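Local coordinates for protein histone-lysine N-methyltransferase, H3 lysine-9 specific SUVH6 (Arabidopsis thaliana, PDB 6A5K) that probably methylates histone H3 with S-adenosylmethionine as methyl donor, and probably reads DNA methylation through an SRA domain, at residues I314-D319 / C342-T347; V20-L25 / D319-G324. The protein carries 1 engineered substitution. One frame throughout, in Å; residues are numbered along the deposited sequence.

Contact 1. Residues I314-D319 / C342-T347; sequences IPYNFD and CYLRVT. With ZN (zinc ion), chain C.
Phe318 and Tyr343 each carry CG anti to their own carbonyl carbon (chi1 -73° and -62°), which brings both CG atoms to the contact, where the rings lie nearly parallel. The result is an offset stack with planes only 3° apart and centroids separated by 3.8 Å. Phe318 CD1 lies over the centre of the tyrosine ring and Tyr343 CE2 over that of the phenylalanine, with Tyr343 OH over Phe318 CD2.

A second aromatic contact works differently. Val346 sets CG2 squarely over one face of the Tyr316 ring, 3.5 Å from its centroid, a CH-pi contact almost on the ring normal. At the rim of the same ring lies Leu344 CD2, a methyl that packs more tightly on Pro315 CD at 3.5 Å and also meets Ile314 CG2.

No direct hydrogen bond joins the segments; instead one water donates to both Asn317 O, at 3.0 Å, and Tyr343 O, at 2.7 Å. The 342-347 side is shaped by a type I beta turn from Cys342 to Arg345. At its start Cys342 SG binds a zinc ion at 2.4 Å and accepts the N-H of Leu344, an N-H...S hydrogen bond to a zinc-bound thiolate. Cys296, Cys332 and Cys338 complete the coordination, so the packing borders the triangular three-zinc, nine-cysteine cluster of the pre-SET motif.

Helix 305-309 touches Ile314 and Leu344, Ile329 of strand 328-330 meets Pro315 and Tyr316, and strand 477-482 reaches Tyr316 and Thr347 through Phe481.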
loop_
_atom_site.group_PDB
_atom_site.type_symbol
_atom_site.label_atom_id
_atom_site.label_comp_id
_atom_site.label_asym_id
_atom_site.label_seq_id
_atom_site.Cartn_x
_atom_site.Cartn_y
_atom_site.Cartn_z
ATOM N N ILE A 314 -16.806 -13.172 -4.301
ATOM C CA ILE A 314 -15.482 -13.045 -4.900
ATOM C C ILE A 314 -14.608 -12.182 -4.001
ATOM O O ILE A 314 -14.914 -11.008 -3.799
ATOM C CB ILE A 314 -15.555 -12.384 -6.300
ATOM C CG1 ILE A 314 -16.605 -13.069 -7.169
ATOM C CG2 ILE A 314 -14.195 -12.408 -6.979
ATOM C CD1 ILE A 314 -16.260 -14.485 -7.504
ATOM N N PRO A 315 -13.524 -12.749 -3.453
ATOM C CA PRO A 315 -12.723 -11.984 -2.487
ATOM C C PRO A 315 -11.783 -10.949 -3.120
ATOM O O PRO A 315 -11.060 -10.268 -2.394
ATOM C CB PRO A 315 -11.919 -13.073 -1.766
ATOM C CG PRO A 315 -11.821 -14.178 -2.758
ATOM C CD PRO A 315 -13.120 -14.166 -3.506
ATOM N N TYR A 316 -11.785 -10.850 -4.445
ATOM C CA TYR A 316 -11.016 -9.826 -5.144
ATOM C C TYR A 316 -11.963 -8.928 -5.927
ATOM O O TYR A 316 -13.027 -9.368 -6.346
ATOM C CB TYR A 316 -9.997 -10.452 -6.108
ATOM C CG TYR A 316 -8.944 -11.336 -5.471
ATOM C CD1 TYR A 316 -7.852 -10.785 -4.800
ATOM C CD2 TYR A 316 -9.021 -12.724 -5.570
ATOM C CE1 TYR A 316 -6.879 -11.596 -4.227
ATOM C CE2 TYR A 316 -8.052 -13.541 -4.997
ATOM C CZ TYR A 316 -6.989 -12.974 -4.329
ATOM O OH TYR A 316 -6.029 -13.791 -3.762
ATOM N N ASN A 317 -11.576 -7.674 -6.145
ATOM C CA ASN A 317 -12.276 -6.854 -7.127
ATOM C C ASN A 317 -11.821 -7.239 -8.530
ATOM O O ASN A 317 -10.841 -7.958 -8.697
ATOM C CB ASN A 317 -12.044 -5.359 -6.879
ATOM C CG ASN A 317 -12.749 -4.862 -5.630
ATOM O OD1 ASN A 317 -12.117 -4.333 -4.719
ATOM N ND2 ASN A 317 -14.065 -5.041 -5.580
ATOM N N PHE A 318 -12.517 -6.740 -9.544
ATOM C CA PHE A 318 -12.208 -7.127 -10.917
ATOM C C PHE A 318 -10.836 -6.613 -11.367
ATOM O O PHE A 318 -10.294 -7.085 -12.369
ATOM C CB PHE A 318 -13.291 -6.631 -11.878
ATOM C CG PHE A 318 -14.587 -7.398 -11.792
ATOM C CD1 PHE A 318 -14.747 -8.428 -10.876
ATOM C CD2 PHE A 318 -15.639 -7.092 -12.640
ATOM C CE1 PHE A 318 -15.937 -9.128 -10.797
ATOM C CE2 PHE A 318 -16.835 -7.794 -12.572
ATOM C CZ PHE A 318 -16.982 -8.815 -11.647
ATOM N N ASP A 319 -10.271 -5.659 -10.629
ATOM C CA ASP A 319 -8.964 -5.114 -10.986
ATOM C C ASP A 319 -7.810 -5.850 -10.289
ATOM O O ASP A 319 -6.658 -5.421 -10.358
ATOM C CB ASP A 319 -8.918 -3.604 -10.682
ATOM C CG ASP A 319 -8.990 -3.283 -9.185
ATOM O OD1 ASP A 319 -9.174 -4.190 -8.350
ATOM O OD2 ASP A 319 -8.870 -2.090 -8.842
ATOM N N CYS A 342 -9.238 -15.138 -14.957
ATOM C CA CYS A 342 -10.284 -15.288 -13.949
ATOM C C CYS A 342 -10.034 -14.396 -12.749
ATOM O O CYS A 342 -8.907 -14.296 -12.264
ATOM C CB CYS A 342 -10.399 -16.738 -13.476
ATOM S SG CYS A 342 -11.606 -16.925 -12.133
ATOM N N TYR A 343 -11.094 -13.754 -12.273
ATOM C CA TYR A 343 -10.999 -12.845 -11.134
ATOM C C TYR A 343 -10.494 -13.563 -9.884
ATOM O O TYR A 343 -9.954 -12.940 -8.965
ATOM C CB TYR A 343 -12.361 -12.199 -10.882
ATOM C CG TYR A 343 -12.843 -11.366 -12.055
ATOM C CD1 TYR A 343 -12.031 -10.384 -12.610
ATOM C CD2 TYR A 343 -14.100 -11.573 -12.617
ATOM C CE1 TYR A 343 -12.461 -9.616 -13.686
ATOM C CE2 TYR A 343 -14.541 -10.807 -13.693
ATOM C CZ TYR A 343 -13.713 -9.833 -14.218
ATOM O OH TYR A 343 -14.135 -9.074 -15.277
ATOM N N LEU A 344 -10.664 -14.881 -9.863
ATOM C CA LEU A 344 -10.172 -15.705 -8.767
ATOM C C LEU A 344 -8.793 -16.304 -9.049
ATOM O O LEU A 344 -8.422 -17.309 -8.454
ATOM C CB LEU A 344 -11.160 -16.832 -8.465
ATOM C CG LEU A 344 -12.506 -16.415 -7.880
ATOM C CD1 LEU A 344 -13.365 -17.650 -7.622
ATOM C CD2 LEU A 344 -12.287 -15.620 -6.600
ATOM N N ARG A 345 -8.047 -15.709 -9.972
ATOM C CA ARG A 345 -6.655 -16.100 -10.171
ATOM C C ARG A 345 -5.774 -14.870 -10.022
ATOM O O ARG A 345 -5.674 -14.053 -10.932
ATOM C CB ARG A 345 -6.442 -16.750 -11.541
ATOM C CG ARG A 345 -7.203 -18.045 -11.759
ATOM C CD ARG A 345 -6.852 -18.621 -13.129
ATOM N NE ARG A 345 -7.716 -19.725 -13.534
ATOM C CZ ARG A 345 -7.454 -21.000 -13.278
ATOM N NH1 ARG A 345 -6.369 -21.324 -12.582
ATOM N NH2 ARG A 345 -8.286 -21.948 -13.698
ATOM N N VAL A 346 -5.152 -14.731 -8.859
ATOM C CA VAL A 346 -4.345 -13.550 -8.575
ATOM C C VAL A 346 -2.957 -13.933 -8.061
ATOM O O VAL A 346 -1.971 -13.806 -8.788
ATOM C CB VAL A 346 -5.043 -12.619 -7.552
ATOM C CG1 VAL A 346 -4.159 -11.416 -7.236
ATOM C CG2 VAL A 346 -6.393 -12.161 -8.079
ATOM N N THR A 347 -2.876 -14.411 -6.820
ATOM C CA THR A 347 -1.576 -14.687 -6.205
ATOM C C THR A 347 -0.847 -15.845 -6.897
ATOM O O THR A 347 0.381 -15.939 -6.837
ATOM C CB THR A 347 -1.700 -15.002 -4.682
ATOM O OG1 THR A 347 -2.395 -16.242 -4.480
ATOM C CG2 THR A 347 -2.440 -13.898 -3.974
HETATM ZN ZN ZN C . -12.226 -19.246 -12.075
HETATM O O HOH W 1 -9.332 -10.390 -9.548
#

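Contact 2. Residues V20-L25 / D319-G324; sequences VCRKIL and DGAIVG
Arg22 and Asp319 meet tip to tip in a salt bridge that ties the N-terminal helix 5-29 to a loop of the pre-SET region. Its main bond runs from Arg22 NH2 to Asp319 OD2 at 3.0 Å, with the oxygen in the guanidinium plane and offering its syn lone pair. NH1 adds two weak bonds, to OD1 at 3.1 Å and to OD2 at 3.3 Å. The planes of the two groups are turned 43° from each other, so this is not a flat, two-pronged pairing. The arginine chain is extended from CG to NE, which carries its head away from the helix toward the loop. The stronger partner of NH1 is Asn317 OD1, and the guanidinium is thus gripped by two side chains of the loop.

Van der Waals contact accompanies the charges. Ala321 CB sits over the centre of one guanidinium face, 3.4 Å from Arg22 CZ. Closer to the helix backbone, Val323 CG1 packs near Arg22 O at 3.9 Å and against Lys23 CE at 4.1 Å, the lysine and valine side chains crossing at about a right angle. Lys23 NZ is hydrogen-bonded to Gln26 OE1.

Within the loop, Ala321 N donates to Asp319 OD1 at 3.2 Å, reaching it from above the carboxylate plane. This bond helps hold the carboxylate toward the arginine and would be expected to offset part of the negative charge on OD1. It closes an Asx turn, Asp319-Gly320-Ala321, whose aspartate also meets Arg22 of helix 5-29.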
loop_
_atom_site.group_PDB
_atom_site.type_symbol
_atom_site.label_atom_id
_atom_site.label_comp_id
_atom_site.label_asym_id
_atom_site.label_seq_id
_atom_site.Cartn_x
_atom_site.Cartn_y
_atom_site.Cartn_z
ATOM N N VAL A 20 -14.227 0.423 2.515
ATOM C CA VAL A 20 -15.602 0.732 2.135
ATOM C C VAL A 20 -15.760 0.897 0.616
ATOM O O VAL A 20 -16.707 0.361 0.023
ATOM C CB VAL A 20 -16.100 2.008 2.852
ATOM C CG1 VAL A 20 -17.480 2.415 2.329
ATOM C CG2 VAL A 20 -16.138 1.768 4.356
ATOM N N CYS A 21 -14.839 1.635 -0.009
ATOM C CA CYS A 21 -14.824 1.751 -1.472
ATOM C C CYS A 21 -14.891 0.385 -2.162
ATOM O O CYS A 21 -15.725 0.150 -3.050
ATOM C CB CYS A 21 -13.562 2.475 -1.956
ATOM S SG CYS A 21 -13.518 4.255 -1.666
ATOM N N ARG A 22 -13.999 -0.514 -1.758
ATOM C CA ARG A 22 -13.877 -1.789 -2.454
ATOM C C ARG A 22 -15.000 -2.755 -2.082
ATOM O O ARG A 22 -15.314 -3.666 -2.851
ATOM C CB ARG A 22 -12.503 -2.401 -2.184
ATOM C CG ARG A 22 -11.385 -1.593 -2.860
ATOM C CD ARG A 22 -10.099 -2.389 -3.061
ATOM N NE ARG A 22 -9.189 -1.707 -3.981
ATOM C CZ ARG A 22 -9.221 -1.842 -5.304
ATOM N NH1 ARG A 22 -10.121 -2.636 -5.871
ATOM N NH2 ARG A 22 -8.355 -1.183 -6.065
ATOM N N LYS A 23 -15.626 -2.554 -0.928
ATOM C CA LYS A 23 -16.806 -3.354 -0.594
ATOM C C LYS A 23 -18.015 -2.906 -1.428
ATOM O O LYS A 23 -18.809 -3.731 -1.901
ATOM C CB LYS A 23 -17.118 -3.269 0.901
ATOM C CG LYS A 23 -18.398 -3.996 1.308
ATOM C CD LYS A 23 -18.305 -5.503 1.081
ATOM C CE LYS A 23 -17.149 -6.120 1.852
ATOM N NZ LYS A 23 -17.241 -7.609 1.887
ATOM N N ILE A 24 -18.155 -1.597 -1.615
ATOM C CA ILE A 24 -19.214 -1.081 -2.480
ATOM C C ILE A 24 -19.004 -1.592 -3.908
ATOM O O ILE A 24 -19.950 -2.041 -4.581
ATOM C CB ILE A 24 -19.261 0.459 -2.475
ATOM C CG1 ILE A 24 -19.634 0.979 -1.088
ATOM C CG2 ILE A 24 -20.258 0.975 -3.510
ATOM C CD1 ILE A 24 -19.516 2.489 -0.958
ATOM N N LEU A 25 -17.754 -1.542 -4.359
ATOM C CA LEU A 25 -17.421 -2.021 -5.696
ATOM C C LEU A 25 -17.689 -3.518 -5.821
ATOM O O LEU A 25 -18.178 -3.981 -6.847
ATOM C CB LEU A 25 -15.960 -1.708 -6.032
ATOM C CG LEU A 25 -15.484 -2.093 -7.436
ATOM C CD1 LEU A 25 -16.225 -1.287 -8.494
ATOM C CD2 LEU A 25 -13.987 -1.876 -7.562
ATOM N N ASP A 319 -10.271 -5.659 -10.629
ATOM C CA ASP A 319 -8.964 -5.114 -10.986
ATOM C C ASP A 319 -7.810 -5.850 -10.289
ATOM O O ASP A 319 -6.658 -5.421 -10.358
ATOM C CB ASP A 319 -8.918 -3.604 -10.682
ATOM C CG ASP A 319 -8.990 -3.283 -9.185
ATOM O OD1 ASP A 319 -9.174 -4.190 -8.350
ATOM O OD2 ASP A 319 -8.870 -2.090 -8.842
ATOM N N GLY A 320 -8.122 -6.962 -9.629
ATOM C CA GLY A 320 -7.094 -7.803 -9.038
ATOM C C GLY A 320 -6.765 -7.528 -7.580
ATOM O O GLY A 320 -6.109 -8.332 -6.927
ATOM N N ALA A 321 -7.209 -6.391 -7.062
ATOM C CA ALA A 321 -6.964 -6.062 -5.663
ATOM C C ALA A 321 -7.859 -6.878 -4.733
ATOM O O ALA A 321 -9.023 -7.131 -5.048
ATOM C CB ALA A 321 -7.181 -4.568 -5.428
ATOM N N ILE A 322 -7.313 -7.282 -3.589
ATOM C CA ILE A 322 -8.092 -7.983 -2.572
ATOM C C ILE A 322 -9.087 -6.997 -1.946
ATOM O O ILE A 322 -8.765 -5.828 -1.723
ATOM C CB ILE A 322 -7.171 -8.614 -1.487
ATOM C CG1 ILE A 322 -7.937 -9.585 -0.596
ATOM C CG2 ILE A 322 -6.465 -7.544 -0.639
ATOM C CD1 ILE A 322 -7.030 -10.264 0.448
ATOM N N VAL A 323 -10.313 -7.451 -1.710
ATOM C CA VAL A 323 -11.327 -6.579 -1.124
ATOM C C VAL A 323 -10.998 -6.314 0.345
ATOM O O VAL A 323 -11.106 -5.186 0.834
ATOM C CB VAL A 323 -12.739 -7.191 -1.248
ATOM C CG1 VAL A 323 -13.768 -6.327 -0.531
ATOM C CG2 VAL A 323 -13.115 -7.379 -2.724
ATOM N N GLY A 324 -10.587 -7.369 1.038
ATOM C CA GLY A 324 -10.197 -7.282 2.429
ATOM C C GLY A 324 -9.673 -8.624 2.888
ATOM O O GLY A 324 -9.939 -9.652 2.254
#

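How the contacts relate
Both contacts use one continuous loop, 314-324, between helix 305-309 and strand 328-330, and share Asp319; their centres lie 10 Å apart. Contact 1 holds the loop's first half against the zinc-bound segment 342-347, whereas contact 2 holds its second half against helix 5-29. They also touch directly: Asn317 of contact 1 bridges to contact 2, its OD1 2.9 Å from Arg22 NH1, Pro315 O is 3.0 Å from Val323 N, and Tyr316 CD1 packs on Ile322 CA at 3.6 Å. The loop therefore bridges the N-terminal helix and the pre-SET zinc cluster. Contact 1 carries a zinc ligand, and neither contact includes residues of the S-adenosylmethionine pocket, which lie between 363 and 526.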